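Side-chain contacts in inositol-1-monophosphatase (Nostoc sp., PDB 5ZHH), which probably catalyses the hydrolysis of inositol monophosphates to free inositol and phosphate, as other members of the inositol monophosphatase family do: residues Q5-I10 / L108-V113; L16-V21 / F102-G107; A49-V54 / I67-S72; L222-E225 / K229-A232; T236-K239 / R244-A247. All blocks are in the same frame, centred on the assembly; numbering follows the deposited sequence.

How the interactions relate
The five contacts fall into two groups. Interactions 1 and 2 join the same two elements, helix 3-25 and strand 103-110, with centres about 16 Å apart, and interaction 3 ties helix 44-61 to strand 66-69 of the same sheet. Interactions 2 and 3 touch where the two helices pack: Ala18 CB lies 3.4 Å from Ser50 OG. Interactions 4 and 5, centres about 9 Å apart, belong to the second sheet and meet through a probable hydrogen bond of 2.8 Å from Leu246 N to Thr231 O. Interaction 3 lies about 25 Å, centre to centre, from both. Interaction 3 includes the Ala-Glu-Glu-Ser sequence, probably beside the active site as in relatives.

Interaction 1. Residues Q5-I10 / L108-V113; sequences QTFLDI and LLINGV
Asp9 OD2, in the same helical turn as the Phe7 that meets Leu108, is gripped twice by the second subunit: Arg60 NH1 of that subunit makes a salt bridge to it and His61 NE2 of the same subunit a hydrogen bond. The other carboxylate oxygen stays within its own helix, where Gln5 NE2 donates to Asp9 OD1 over 3.1 Å, nearly straight at 163° but arriving from above the carboxylate plane. That polar face belongs to the subunit interface, whereas Phe7 turns the other way, toward the sheet. Its CG stands beside the backbone N and anti to the carbonyl carbon (chi1 -62°), which carries the ring out to strand 103-110. One methyl of Leu108 does most of the touching: CD2 sits 3.6 Å from Phe7 CD2 and 3.8 Å from Phe7 CG, slanted to the ring. Farther out, Ile110 CD1 approaches Phe7 CE2 more loosely, at 4.4 Å. Phe62, meeting the ring edge-to-face, together with Tyr82 and His65, completes an aromatic cluster round Phe7. Beyond Ile110 the chain reverses through a type I' turn into strand 113-121, a tight beta-hairpin of two inner strands in the helix-covered sheet of the inositol monophosphatase alpha/beta fold.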
loop_
_atom_site.group_PDB
_atom_site.type_symbol
_atom_site.label_atom_id
_atom_site.label_comp_id
_atom_site.label_asym_id
_atom_site.label_seq_id
_atom_site.Cartn_x
_atom_site.Cartn_y
_atom_site.Cartn_z
ATOM N N GLN A 5 10.226 26.177 5.259
ATOM C CA GLN A 5 9.084 25.278 5.378
ATOM C C GLN A 5 8.028 25.584 4.322
ATOM O O GLN A 5 7.404 24.671 3.774
ATOM C CB GLN A 5 8.486 25.382 6.781
ATOM C CG GLN A 5 7.362 24.402 7.051
ATOM C CD GLN A 5 7.870 22.983 7.205
ATOM O OE1 GLN A 5 8.701 22.706 8.070
ATOM N NE2 GLN A 5 7.370 22.076 6.372
ATOM N N THR A 6 7.818 26.867 4.022
ATOM C CA THR A 6 6.884 27.233 2.961
ATOM C C THR A 6 7.350 26.692 1.613
ATOM O O THR A 6 6.548 26.143 0.847
ATOM C CB THR A 6 6.732 28.755 2.915
ATOM O OG1 THR A 6 6.088 29.198 4.112
ATOM C CG2 THR A 6 5.901 29.191 1.710
ATOM N N PHE A 7 8.650 26.817 1.319
ATOM C CA PHE A 7 9.189 26.245 0.091
ATOM C C PHE A 7 9.017 24.736 0.073
ATOM O O PHE A 7 8.628 24.158 -0.949
ATOM C CB PHE A 7 10.674 26.592 -0.047
ATOM C CG PHE A 7 10.946 28.057 -0.152
ATOM C CD1 PHE A 7 10.041 28.896 -0.767
ATOM C CD2 PHE A 7 12.110 28.595 0.368
ATOM C CE1 PHE A 7 10.291 30.256 -0.867
ATOM C CE2 PHE A 7 12.369 29.953 0.269
ATOM C CZ PHE A 7 11.457 30.784 -0.346
ATOM N N LEU A 8 9.290 24.088 1.206
ATOM C CA LEU A 8 9.204 22.635 1.291
ATOM C C LEU A 8 7.768 22.145 1.129
ATOM O O LEU A 8 7.529 21.099 0.509
ATOM C CB LEU A 8 9.796 22.172 2.625
ATOM C CG LEU A 8 9.732 20.677 2.917
ATOM C CD1 LEU A 8 10.528 19.916 1.866
ATOM C CD2 LEU A 8 10.242 20.374 4.319
ATOM N N ASP A 9 6.803 22.875 1.697
ATOM C CA ASP A 9 5.399 22.508 1.539
ATOM C C ASP A 9 5.005 22.472 0.069
ATOM O O ASP A 9 4.304 21.558 -0.375
ATOM C CB ASP A 9 4.494 23.492 2.291
ATOM C CG ASP A 9 4.587 23.357 3.797
ATOM O OD1 ASP A 9 5.107 22.332 4.289
ATOM O OD2 ASP A 9 4.123 24.287 4.491
ATOM N N ILE A 10 5.413 23.490 -0.694
ATOM C CA ILE A 10 4.996 23.582 -2.090
ATOM C C ILE A 10 5.731 22.555 -2.942
ATOM O O ILE A 10 5.146 21.938 -3.842
ATOM C CB ILE A 10 5.213 25.011 -2.618
ATOM C CG1 ILE A 10 4.315 25.989 -1.869
ATOM C CG2 ILE A 10 4.926 25.071 -4.112
ATOM C CD1 ILE A 10 2.888 25.550 -1.804
ATOM N N LEU A 108 15.679 23.192 -4.470
ATOM C CA LEU A 108 15.772 24.643 -4.516
ATOM C C LEU A 108 17.181 25.050 -4.126
ATOM O O LEU A 108 17.661 24.679 -3.047
ATOM C CB LEU A 108 14.744 25.306 -3.595
ATOM C CG LEU A 108 14.924 26.826 -3.461
ATOM C CD1 LEU A 108 14.736 27.507 -4.814
ATOM C CD2 LEU A 108 13.956 27.415 -2.431
ATOM N N LEU A 109 17.832 25.809 -5.007
ATOM C CA LEU A 109 19.109 26.451 -4.732
ATOM C C LEU A 109 18.852 27.880 -4.269
ATOM O O LEU A 109 18.148 28.642 -4.945
ATOM C CB LEU A 109 20.004 26.466 -5.978
ATOM C CG LEU A 109 20.434 25.142 -6.613
ATOM C CD1 LEU A 109 20.813 25.358 -8.072
ATOM C CD2 LEU A 109 21.610 24.532 -5.849
ATOM N N ILE A 110 19.397 28.234 -3.113
ATOM C CA ILE A 110 19.358 29.602 -2.613
ATOM C C ILE A 110 20.780 30.144 -2.687
ATOM O O ILE A 110 21.684 29.647 -1.998
ATOM C CB ILE A 110 18.779 29.683 -1.197
ATOM C CG1 ILE A 110 17.356 29.115 -1.203
ATOM C CG2 ILE A 110 18.796 31.125 -0.698
ATOM C CD1 ILE A 110 16.672 29.111 0.150
ATOM N N ASN A 111 20.981 31.139 -3.553
ATOM C CA ASN A 111 22.309 31.668 -3.849
ATOM C C ASN A 111 23.250 30.537 -4.259
ATOM O O ASN A 111 24.415 30.488 -3.859
ATOM C CB ASN A 111 22.859 32.455 -2.658
ATOM C CG ASN A 111 22.012 33.678 -2.323
ATOM O OD1 ASN A 111 21.571 34.409 -3.212
ATOM N ND2 ASN A 111 21.749 33.879 -1.038
ATOM N N GLY A 112 22.731 29.623 -5.080
ATOM C CA GLY A 112 23.499 28.514 -5.610
ATOM C C GLY A 112 23.778 27.371 -4.664
ATOM O O GLY A 112 24.586 26.499 -4.992
ATOM N N VAL A 113 23.124 27.334 -3.493
ATOM C CA VAL A 113 23.362 26.317 -2.481
ATOM C C VAL A 113 22.089 25.515 -2.295
ATOM O O VAL A 113 21.018 26.096 -2.106
ATOM C CB VAL A 113 23.804 26.931 -1.132
ATOM C CG1 VAL A 113 24.077 25.824 -0.118
ATOM C CG2 VAL A 113 25.039 27.801 -1.330
#

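Interaction 2. Residues L16-V21 / F102-G107; sequences LAAGAV and FCVSIG
Val104 leans from strand 103-110 against Ala18 and Gly19 of helix 3-25, a helix-on-sheet contact in the layered alpha/beta fold of the inositol monophosphatase family. Across these segments the helix meets the valine with Ala18 and Gly19, and the backbones come close: the CA atoms of Gly19 and Val104 are 6.5 Å apart. Val104 gives up the most surface. Its two methyls straddle the Ala18 side chain almost evenly, CG2 4.1 Å and CG1 4.2 Å from Ala18 CB, and the valine rotamer explains this. With CG1 anti to the backbone N (chi1 -176°) and CG2 beside that N, both branches rise from the strand toward the helix, and neither is tucked away.

Ala18 is held from a second direction as well, since Ser50 and Val54 of helix 44-61 pack on its methyl. That makes it a shared point between the two helices and the sheet below. Leu22, one turn on from Ala18, also reaches Val104, and Ile106 continues the row of inward side chains under Ala11, Ala14 and Ala15. In the strand itself, backbone bonds to Tyr120 and Val118 fix Val104 and Ile106 beside strand 113-121.

At Gly19 the helix backbone itself meets the valine, with Gly19 N 4.1 Å from Val104 CG2.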
loop_
_atom_site.group_PDB
_atom_site.type_symbol
_atom_site.label_atom_id
_atom_site.label_comp_id
_atom_site.label_asym_id
_atom_site.label_seq_id
_atom_site.Cartn_x
_atom_site.Cartn_y
_atom_site.Cartn_z
ATOM N N LEU A 16 4.180 15.312 -5.329
ATOM C CA LEU A 16 3.087 14.350 -5.255
ATOM C C LEU A 16 2.167 14.461 -6.462
ATOM O O LEU A 16 1.716 13.443 -7.000
ATOM C CB LEU A 16 2.302 14.546 -3.960
ATOM C CG LEU A 16 3.098 14.220 -2.697
ATOM C CD1 LEU A 16 2.273 14.527 -1.452
ATOM C CD2 LEU A 16 3.554 12.759 -2.709
ATOM N N ALA A 17 1.876 15.690 -6.897
ATOM C CA ALA A 17 1.017 15.865 -8.061
ATOM C C ALA A 17 1.673 15.287 -9.305
ATOM O O ALA A 17 1.023 14.588 -10.095
ATOM C CB ALA A 17 0.696 17.346 -8.257
ATOM N N ALA A 18 2.965 15.563 -9.486
ATOM C CA ALA A 18 3.691 15.031 -10.633
ATOM C C ALA A 18 3.840 13.520 -10.542
ATOM O O ALA A 18 3.738 12.823 -11.558
ATOM C CB ALA A 18 5.059 15.698 -10.740
ATOM N N GLY A 19 4.086 12.997 -9.341
ATOM C CA GLY A 19 4.186 11.554 -9.182
ATOM C C GLY A 19 2.917 10.828 -9.591
ATOM O O GLY A 19 2.970 9.744 -10.180
ATOM N N ALA A 20 1.758 11.419 -9.291
ATOM C CA ALA A 20 0.492 10.813 -9.687
ATOM C C ALA A 20 0.356 10.763 -11.204
ATOM O O ALA A 20 -0.186 9.798 -11.757
ATOM C CB ALA A 20 -0.669 11.584 -9.057
ATOM N N VAL A 21 0.836 11.797 -11.897
ATOM C CA VAL A 21 0.834 11.776 -13.357
ATOM C C VAL A 21 1.717 10.646 -13.882
ATOM O O VAL A 21 1.325 9.910 -14.796
ATOM C CB VAL A 21 1.266 13.146 -13.908
ATOM C CG1 VAL A 21 1.568 13.050 -15.386
ATOM C CG2 VAL A 21 0.159 14.176 -13.655
ATOM N N PHE A 102 12.643 5.058 -10.257
ATOM C CA PHE A 102 12.516 6.361 -10.892
ATOM C C PHE A 102 11.730 7.263 -9.950
ATOM O O PHE A 102 11.038 6.789 -9.045
ATOM C CB PHE A 102 11.839 6.255 -12.267
ATOM C CG PHE A 102 10.517 5.554 -12.230
ATOM C CD1 PHE A 102 9.360 6.243 -11.907
ATOM C CD2 PHE A 102 10.433 4.197 -12.493
ATOM C CE1 PHE A 102 8.136 5.591 -11.863
ATOM C CE2 PHE A 102 9.217 3.544 -12.445
ATOM C CZ PHE A 102 8.070 4.239 -12.129
ATOM N N CYS A 103 11.843 8.570 -10.168
ATOM C CA CYS A 103 11.286 9.514 -9.213
ATOM C C CYS A 103 11.180 10.889 -9.850
ATOM O O CYS A 103 11.714 11.143 -10.931
ATOM C CB CYS A 103 12.150 9.589 -7.952
ATOM S SG CYS A 103 13.807 10.219 -8.309
ATOM N N VAL A 104 10.474 11.773 -9.148
ATOM C CA VAL A 104 10.487 13.207 -9.398
ATOM C C VAL A 104 11.437 13.817 -8.380
ATOM O O VAL A 104 11.391 13.459 -7.195
ATOM C CB VAL A 104 9.074 13.806 -9.267
ATOM C CG1 VAL A 104 9.069 15.292 -9.632
ATOM C CG2 VAL A 104 8.090 13.036 -10.131
ATOM N N SER A 105 12.320 14.708 -8.832
ATOM C CA SER A 105 13.273 15.379 -7.952
ATOM C C SER A 105 13.060 16.880 -8.074
ATOM O O SER A 105 13.122 17.426 -9.180
ATOM C CB SER A 105 14.719 15.006 -8.309
ATOM O OG SER A 105 15.651 15.634 -7.440
ATOM N N ILE A 106 12.812 17.543 -6.942
ATOM C CA ILE A 106 12.543 18.980 -6.902
ATOM C C ILE A 106 13.448 19.595 -5.842
ATOM O O ILE A 106 13.227 19.395 -4.642
ATOM C CB ILE A 106 11.071 19.278 -6.592
ATOM C CG1 ILE A 106 10.171 18.654 -7.662
ATOM C CG2 ILE A 106 10.843 20.777 -6.492
ATOM C CD1 ILE A 106 8.692 18.839 -7.400
ATOM N N GLY A 107 14.454 20.346 -6.272
ATOM C CA GLY A 107 15.389 20.972 -5.359
ATOM C C GLY A 107 15.406 22.474 -5.553
ATOM O O GLY A 107 15.169 22.978 -6.653
#

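Interaction 3. Residues A49-V54 / I67-S72; sequences ASEAVV and ILAEES
Glu51 of helix 44-61, a helix packed over one face of the large sheet in the inositol monophosphatase alpha/beta fold, reaches across to Ala69, Glu71 and Ser72, in the Ala-Glu-Glu-Ser sequence that begins at Ala69 of strand 66-69. This sequence matches the glutamate motif which, in relatives of the family, lies at the metal-binding active site.

Along the helix, Ala49 faces helix 3-25, and Ser50 OG is hydrogen-bonded to Pro88 O of strand 82-90. Glu51 comes next and carries the whole contact. Its chain is extended, with CG anti to the backbone N (chi1 180°) and chi2 at 173°, and it pushes the carboxylate into the bend formed by Ala69, Glu71 and Ser72. One oxygen, Glu51 OE1, lies 3.3 Å from Ser72 CB. The other, Glu51 OE2, lies nearer Glu71 and Ala69: 3.5 Å from Glu71 CB and 3.9 Å from Ala69 CB. The Glu71 side chain crosses that of Glu51 at about a right angle and then bends at chi2, taking its poorly ordered end off toward solvent. An alanine here is likely to open a gap inside the bend and leave Ser72 and the CB of Glu71 without the carboxylate that packs on them. Three residues later, Val54 turns to the sheet, at Ile86.

A water beside the bend accepts a hydrogen bond of 2.7 Å from Glu71 N; its 2.4 Å separation from Glu51 OE2 is too short to be trusted.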
loop_
_atom_site.group_PDB
_atom_site.type_symbol
_atom_site.label_atom_id
_atom_site.label_comp_id
_atom_site.label_asym_id
_atom_site.label_seq_id
_atom_site.Cartn_x
_atom_site.Cartn_y
_atom_site.Cartn_z
ATOM N N ALA A 49 4.513 15.570 -19.315
ATOM C CA ALA A 49 3.326 15.850 -18.515
ATOM C C ALA A 49 3.696 16.104 -17.059
ATOM O O ALA A 49 3.087 16.949 -16.391
ATOM C CB ALA A 49 2.332 14.696 -18.625
ATOM N N SER A 50 4.689 15.376 -16.550
ATOM C CA SER A 50 5.147 15.601 -15.183
ATOM C C SER A 50 5.746 16.993 -15.033
ATOM O O SER A 50 5.436 17.711 -14.076
ATOM C CB SER A 50 6.170 14.531 -14.798
ATOM O OG SER A 50 6.785 14.826 -13.552
ATOM N N GLU A 51 6.579 17.401 -15.993
ATOM C CA GLU A 51 7.216 18.716 -15.929
ATOM C C GLU A 51 6.186 19.841 -15.943
ATOM O O GLU A 51 6.317 20.816 -15.195
ATOM C CB GLU A 51 8.195 18.878 -17.094
ATOM C CG GLU A 51 8.909 20.222 -17.116
ATOM C CD GLU A 51 9.998 20.299 -18.174
ATOM O OE1 GLU A 51 9.731 20.846 -19.263
ATOM O OE2 GLU A 51 11.119 19.818 -17.919
ATOM N N ALA A 52 5.166 19.733 -16.800
ATOM C CA ALA A 52 4.138 20.770 -16.857
ATOM C C ALA A 52 3.439 20.932 -15.513
ATOM O O ALA A 52 3.164 22.057 -15.080
ATOM C CB ALA A 52 3.120 20.449 -17.954
ATOM N N VAL A 53 3.151 19.818 -14.836
ATOM C CA VAL A 53 2.521 19.874 -13.518
ATOM C C VAL A 53 3.441 20.557 -12.510
ATOM O O VAL A 53 3.003 21.408 -11.726
ATOM C CB VAL A 53 2.122 18.461 -13.056
ATOM C CG1 VAL A 53 1.803 18.450 -11.573
ATOM C CG2 VAL A 53 0.932 17.973 -13.851
ATOM N N VAL A 54 4.724 20.181 -12.500
ATOM C CA VAL A 54 5.667 20.781 -11.555
ATOM C C VAL A 54 5.809 22.276 -11.813
ATOM O O VAL A 54 5.746 23.095 -10.888
ATOM C CB VAL A 54 7.036 20.081 -11.628
ATOM C CG1 VAL A 54 8.018 20.788 -10.707
ATOM C CG2 VAL A 54 6.920 18.626 -11.226
ATOM N N ILE A 67 13.774 28.873 -12.686
ATOM C CA ILE A 67 13.692 27.424 -12.851
ATOM C C ILE A 67 14.847 26.925 -13.710
ATOM O O ILE A 67 15.191 27.549 -14.721
ATOM C CB ILE A 67 12.355 27.007 -13.495
ATOM C CG1 ILE A 67 11.167 27.579 -12.717
ATOM C CG2 ILE A 67 12.267 25.484 -13.584
ATOM C CD1 ILE A 67 11.103 27.130 -11.290
ATOM N N LEU A 68 15.466 25.823 -13.284
ATOM C CA LEU A 68 16.420 25.067 -14.092
ATOM C C LEU A 68 15.870 23.666 -14.349
ATOM O O LEU A 68 15.554 22.938 -13.400
ATOM C CB LEU A 68 17.791 24.988 -13.421
ATOM C CG LEU A 68 18.849 24.267 -14.268
ATOM C CD1 LEU A 68 19.154 25.033 -15.549
ATOM C CD2 LEU A 68 20.115 24.063 -13.449
ATOM N N ALA A 69 15.783 23.276 -15.622
ATOM C CA ALA A 69 15.349 21.929 -15.977
ATOM C C ALA A 69 15.938 21.554 -17.328
ATOM O O ALA A 69 16.285 22.418 -18.137
ATOM C CB ALA A 69 13.821 21.809 -16.007
ATOM N N GLU A 70 16.043 20.245 -17.571
ATOM C CA GLU A 70 16.656 19.776 -18.811
ATOM C C GLU A 70 15.816 20.149 -20.028
ATOM O O GLU A 70 16.336 20.703 -21.004
ATOM C CB GLU A 70 16.874 18.262 -18.760
ATOM C CG GLU A 70 17.482 17.685 -20.033
ATOM C CD GLU A 70 17.827 16.213 -19.902
ATOM O OE1 GLU A 70 17.193 15.520 -19.077
ATOM O OE2 GLU A 70 18.738 15.751 -20.623
ATOM N N GLU A 71 14.517 19.852 -19.993
ATOM C CA GLU A 71 13.681 20.032 -21.177
ATOM C C GLU A 71 13.271 21.490 -21.360
ATOM O O GLU A 71 13.546 22.099 -22.400
ATOM C CB GLU A 71 12.449 19.129 -21.085
ATOM C CG GLU A 71 11.563 19.201 -22.322
ATOM C CD GLU A 71 12.335 18.857 -23.597
ATOM O OE1 GLU A 71 13.029 17.796 -23.607
ATOM O OE2 GLU A 71 12.284 19.666 -24.571
ATOM N N SER A 72 12.613 22.066 -20.354
ATOM C CA SER A 72 12.185 23.457 -20.437
ATOM C C SER A 72 13.351 24.432 -20.414
ATOM O O SER A 72 13.160 25.608 -20.740
ATOM C CB SER A 72 11.211 23.777 -19.299
ATOM O OG SER A 72 11.779 23.470 -18.038
HETATM O O HOH W 1 13.178 18.508 -18.013
#

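Interaction 4. Residues L222-E225 / K229-A232; sequences LLEE and KVTA
Leu223 and Val230 slant past each other, methyl against methyl, where helix 213-225 gives way to strand 229-231. Leu223 CD2 is the touching branch and meets Val230 CG2 at 3.7 Å. The same leucine methyl also lies 4.1 Å from Lys229 O, so it covers the start of the strand backbone. Two torsions set up this meeting: Leu223 CG stands anti to the backbone N (chi1 174°), reaching out from the helix, while Val230 keeps CG2 beside its own N, on the flank turned to the leucine. Glu224 runs alongside on the solvent side, and its CG comes to 4.4 Å from Val230 CG2.

Past that point the carboxylate of Glu224 hangs over the edge of the strand, held off from it by two waters. One accepts from Val230 N at 3.0 Å and lies 2.7 Å from Glu224 OE1. The second stands 2.6 Å from Glu224 OE1 and 2.9 Å from Val230 O. Strand 229-231 is outermost in its sheet within the chain: Lys229 and Thr231 bond to Thr248 and Leu246 of strand 245-248, whereas the N and O of Val230 point the other way. The chemistry is therefore split, with a dry methyl contact on the inner side and, at the outer edge, two waters that probably link one carboxylate oxygen to both polar backbone atoms of an edge residue.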
loop_
_atom_site.group_PDB
_atom_site.type_symbol
_atom_site.label_atom_id
_atom_site.label_comp_id
_atom_site.label_asym_id
_atom_site.label_seq_id
_atom_site.Cartn_x
_atom_site.Cartn_y
_atom_site.Cartn_z
ATOM N N LEU A 222 18.844 16.852 1.311
ATOM C CA LEU A 222 18.266 15.721 2.032
ATOM C C LEU A 222 19.337 14.944 2.780
ATOM O O LEU A 222 19.195 14.650 3.972
ATOM C CB LEU A 222 17.548 14.792 1.053
ATOM C CG LEU A 222 16.859 13.581 1.682
ATOM C CD1 LEU A 222 15.568 14.031 2.382
ATOM C CD2 LEU A 222 16.567 12.505 0.641
ATOM N N LEU A 223 20.428 14.609 2.087
ATOM C CA LEU A 223 21.479 13.815 2.705
ATOM C C LEU A 223 22.166 14.599 3.813
ATOM O O LEU A 223 22.432 14.058 4.893
ATOM C CB LEU A 223 22.492 13.376 1.642
ATOM C CG LEU A 223 23.740 12.658 2.149
ATOM C CD1 LEU A 223 23.330 11.455 2.964
ATOM C CD2 LEU A 223 24.610 12.218 0.975
ATOM N N GLU A 224 22.443 15.882 3.576
ATOM C CA GLU A 224 23.085 16.690 4.607
ATOM C C GLU A 224 22.211 16.816 5.849
ATOM O O GLU A 224 22.704 16.697 6.977
ATOM C CB GLU A 224 23.442 18.066 4.048
ATOM C CG GLU A 224 24.559 18.007 2.998
ATOM C CD GLU A 224 24.875 19.368 2.410
ATOM O OE1 GLU A 224 26.040 19.597 2.034
ATOM O OE2 GLU A 224 23.963 20.219 2.338
ATOM N N GLU A 225 20.907 17.042 5.664
ATOM C CA GLU A 225 20.003 17.110 6.808
ATOM C C GLU A 225 19.920 15.774 7.537
ATOM O O GLU A 225 19.686 15.741 8.749
ATOM C CB GLU A 225 18.612 17.562 6.354
ATOM C CG GLU A 225 18.493 19.071 6.152
ATOM C CD GLU A 225 18.762 19.855 7.426
ATOM O OE1 GLU A 225 18.066 19.604 8.436
ATOM O OE2 GLU A 225 19.675 20.708 7.420
ATOM N N LYS A 229 27.381 13.663 4.203
ATOM C CA LYS A 229 28.386 14.589 3.698
ATOM C C LYS A 229 28.511 14.465 2.182
ATOM O O LYS A 229 28.521 13.356 1.640
ATOM C CB LYS A 229 29.742 14.317 4.363
ATOM C CG LYS A 229 30.828 15.305 4.028
ATOM C CD LYS A 229 32.063 15.057 4.890
ATOM C CE LYS A 229 33.234 15.912 4.434
ATOM N NZ LYS A 229 34.393 15.827 5.369
ATOM N N VAL A 230 28.616 15.607 1.501
ATOM C CA VAL A 230 28.669 15.661 0.040
ATOM C C VAL A 230 29.820 16.568 -0.382
ATOM O O VAL A 230 29.855 17.745 -0.002
ATOM C CB VAL A 230 27.351 16.165 -0.571
ATOM C CG1 VAL A 230 27.427 16.127 -2.089
ATOM C CG2 VAL A 230 26.184 15.342 -0.079
ATOM N N THR A 231 30.756 16.027 -1.171
ATOM C CA THR A 231 31.929 16.766 -1.634
ATOM C C THR A 231 32.274 16.335 -3.057
ATOM O O THR A 231 31.601 15.492 -3.660
ATOM C CB THR A 231 33.150 16.511 -0.740
ATOM O OG1 THR A 231 33.522 15.130 -0.852
ATOM C CG2 THR A 231 32.847 16.821 0.718
ATOM N N ALA A 232 33.365 16.896 -3.581
ATOM C CA ALA A 232 34.014 16.335 -4.758
ATOM C C ALA A 232 34.717 15.028 -4.387
ATOM O O ALA A 232 34.774 14.632 -3.220
ATOM C CB ALA A 232 35.019 17.329 -5.345
HETATM O O HOH W 2 28.146 18.178 3.010
HETATM O O HOH W 3 27.773 19.776 0.069
#

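Interaction 5. Residues T236-K239 / R244-A247; sequences TPLK and RILA
The loop between two antiparallel neighbours in the sheet, strands 229-231 and 245-248, folds back on the start of the second strand, and Leu238 is the side chain that closes it against Arg244 and Ile245. Its CD1 lies 3.6 Å from Arg244 O and 4.1 Å from Ile245 CG1, so a single methyl rests on both a backbone carbonyl and an isoleucine branch. The leucine side chain passes Ile245 at a slant. With CG anti to the backbone N (chi1 176°), the end of Leu238 is brought nearer the strand than its first bond would suggest. Ile245 likewise sends CG1 out anti to its N (chi1 -180°), and CB of Ile245 also lies 4.2 Å from Leu238 CD1.

Beside these apolar groups, a water joins the two backbones: it accepts from Lys239 N at 2.9 Å and donates to Arg244 O at 2.7 Å. Arg244 O is thus flanked by a methyl and a water, and the water bridges main chains too far apart here to bond directly. The guanidinium group of Arg244 turns off from the loop to form a salt bridge with Asp169.

Val220 of helix 213-225 and Val230 of strand 229-231 both touch Leu238 and Ile245. Loop, strand and helix thereby share one hydrophobic cluster, in the helix-covered five-stranded sheet of the inositol monophosphatase alpha/beta fold.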
loop_
_atom_site.group_PDB
_atom_site.type_symbol
_atom_site.label_atom_id
_atom_site.label_comp_id
_atom_site.label_asym_id
_atom_site.label_seq_id
_atom_site.Cartn_x
_atom_site.Cartn_y
_atom_site.Cartn_z
ATOM N N THR A 236 37.409 18.077 -1.538
ATOM C CA THR A 236 37.208 19.512 -1.645
ATOM C C THR A 236 35.720 19.768 -1.905
ATOM O O THR A 236 34.980 18.837 -2.226
ATOM C CB THR A 236 38.084 20.092 -2.754
ATOM O OG1 THR A 236 37.695 19.542 -4.018
ATOM C CG2 THR A 236 39.561 19.787 -2.488
ATOM N N PRO A 237 35.245 21.006 -1.714
ATOM C CA PRO A 237 33.794 21.251 -1.758
ATOM C C PRO A 237 33.139 20.808 -3.061
ATOM O O PRO A 237 33.747 20.822 -4.134
ATOM C CB PRO A 237 33.679 22.767 -1.568
ATOM C CG PRO A 237 34.912 23.160 -0.846
ATOM C CD PRO A 237 35.985 22.173 -1.195
ATOM N N LEU A 238 31.868 20.423 -2.947
ATOM C CA LEU A 238 31.085 20.006 -4.104
ATOM C C LEU A 238 31.049 21.102 -5.158
ATOM O O LEU A 238 30.818 22.274 -4.846
ATOM C CB LEU A 238 29.663 19.658 -3.670
ATOM C CG LEU A 238 28.683 19.283 -4.784
ATOM C CD1 LEU A 238 29.094 17.969 -5.393
ATOM C CD2 LEU A 238 27.259 19.207 -4.246
ATOM N N LYS A 239 31.283 20.715 -6.413
ATOM C CA LYS A 239 31.167 21.599 -7.574
ATOM C C LYS A 239 30.262 20.895 -8.579
ATOM O O LYS A 239 30.729 20.119 -9.416
ATOM C CB LYS A 239 32.533 21.932 -8.174
ATOM C CG LYS A 239 33.487 22.645 -7.231
ATOM C CD LYS A 239 32.977 24.048 -6.918
ATOM C CE LYS A 239 33.888 24.781 -5.940
ATOM N NZ LYS A 239 33.123 25.667 -5.010
ATOM N N ARG A 244 30.550 15.857 -11.000
ATOM C CA ARG A 244 31.045 14.805 -10.122
ATOM C C ARG A 244 30.558 15.044 -8.706
ATOM O O ARG A 244 30.488 16.190 -8.247
ATOM C CB ARG A 244 32.578 14.715 -10.133
ATOM C CG ARG A 244 33.148 14.530 -11.521
ATOM C CD ARG A 244 34.668 14.500 -11.548
ATOM N NE ARG A 244 35.114 13.806 -12.751
ATOM C CZ ARG A 244 35.754 12.643 -12.765
ATOM N NH1 ARG A 244 36.064 12.034 -11.629
ATOM N NH2 ARG A 244 36.097 12.099 -13.924
ATOM N N ILE A 245 30.214 13.956 -8.023
ATOM C CA ILE A 245 29.665 14.037 -6.676
ATOM C C ILE A 245 30.145 12.834 -5.873
ATOM O O ILE A 245 30.224 11.713 -6.386
ATOM C CB ILE A 245 28.123 14.123 -6.711
ATOM C CG1 ILE A 245 27.570 14.215 -5.285
ATOM C CG2 ILE A 245 27.543 12.923 -7.463
ATOM C CD1 ILE A 245 26.096 14.624 -5.203
ATOM N N LEU A 246 30.496 13.084 -4.612
ATOM C CA LEU A 246 30.793 12.041 -3.634
ATOM C C LEU A 246 29.896 12.285 -2.430
ATOM O O LEU A 246 29.982 13.344 -1.803
ATOM C CB LEU A 246 32.265 12.069 -3.215
ATOM C CG LEU A 246 32.646 11.208 -2.008
ATOM C CD1 LEU A 246 32.365 9.739 -2.312
ATOM C CD2 LEU A 246 34.118 11.409 -1.647
ATOM N N ALA A 247 29.035 11.319 -2.112
ATOM C CA ALA A 247 27.976 11.525 -1.125
ATOM C C ALA A 247 27.885 10.311 -0.213
ATOM O O ALA A 247 27.601 9.206 -0.681
ATOM C CB ALA A 247 26.635 11.774 -1.823
HETATM O O HOH W 4 32.077 18.079 -7.186
#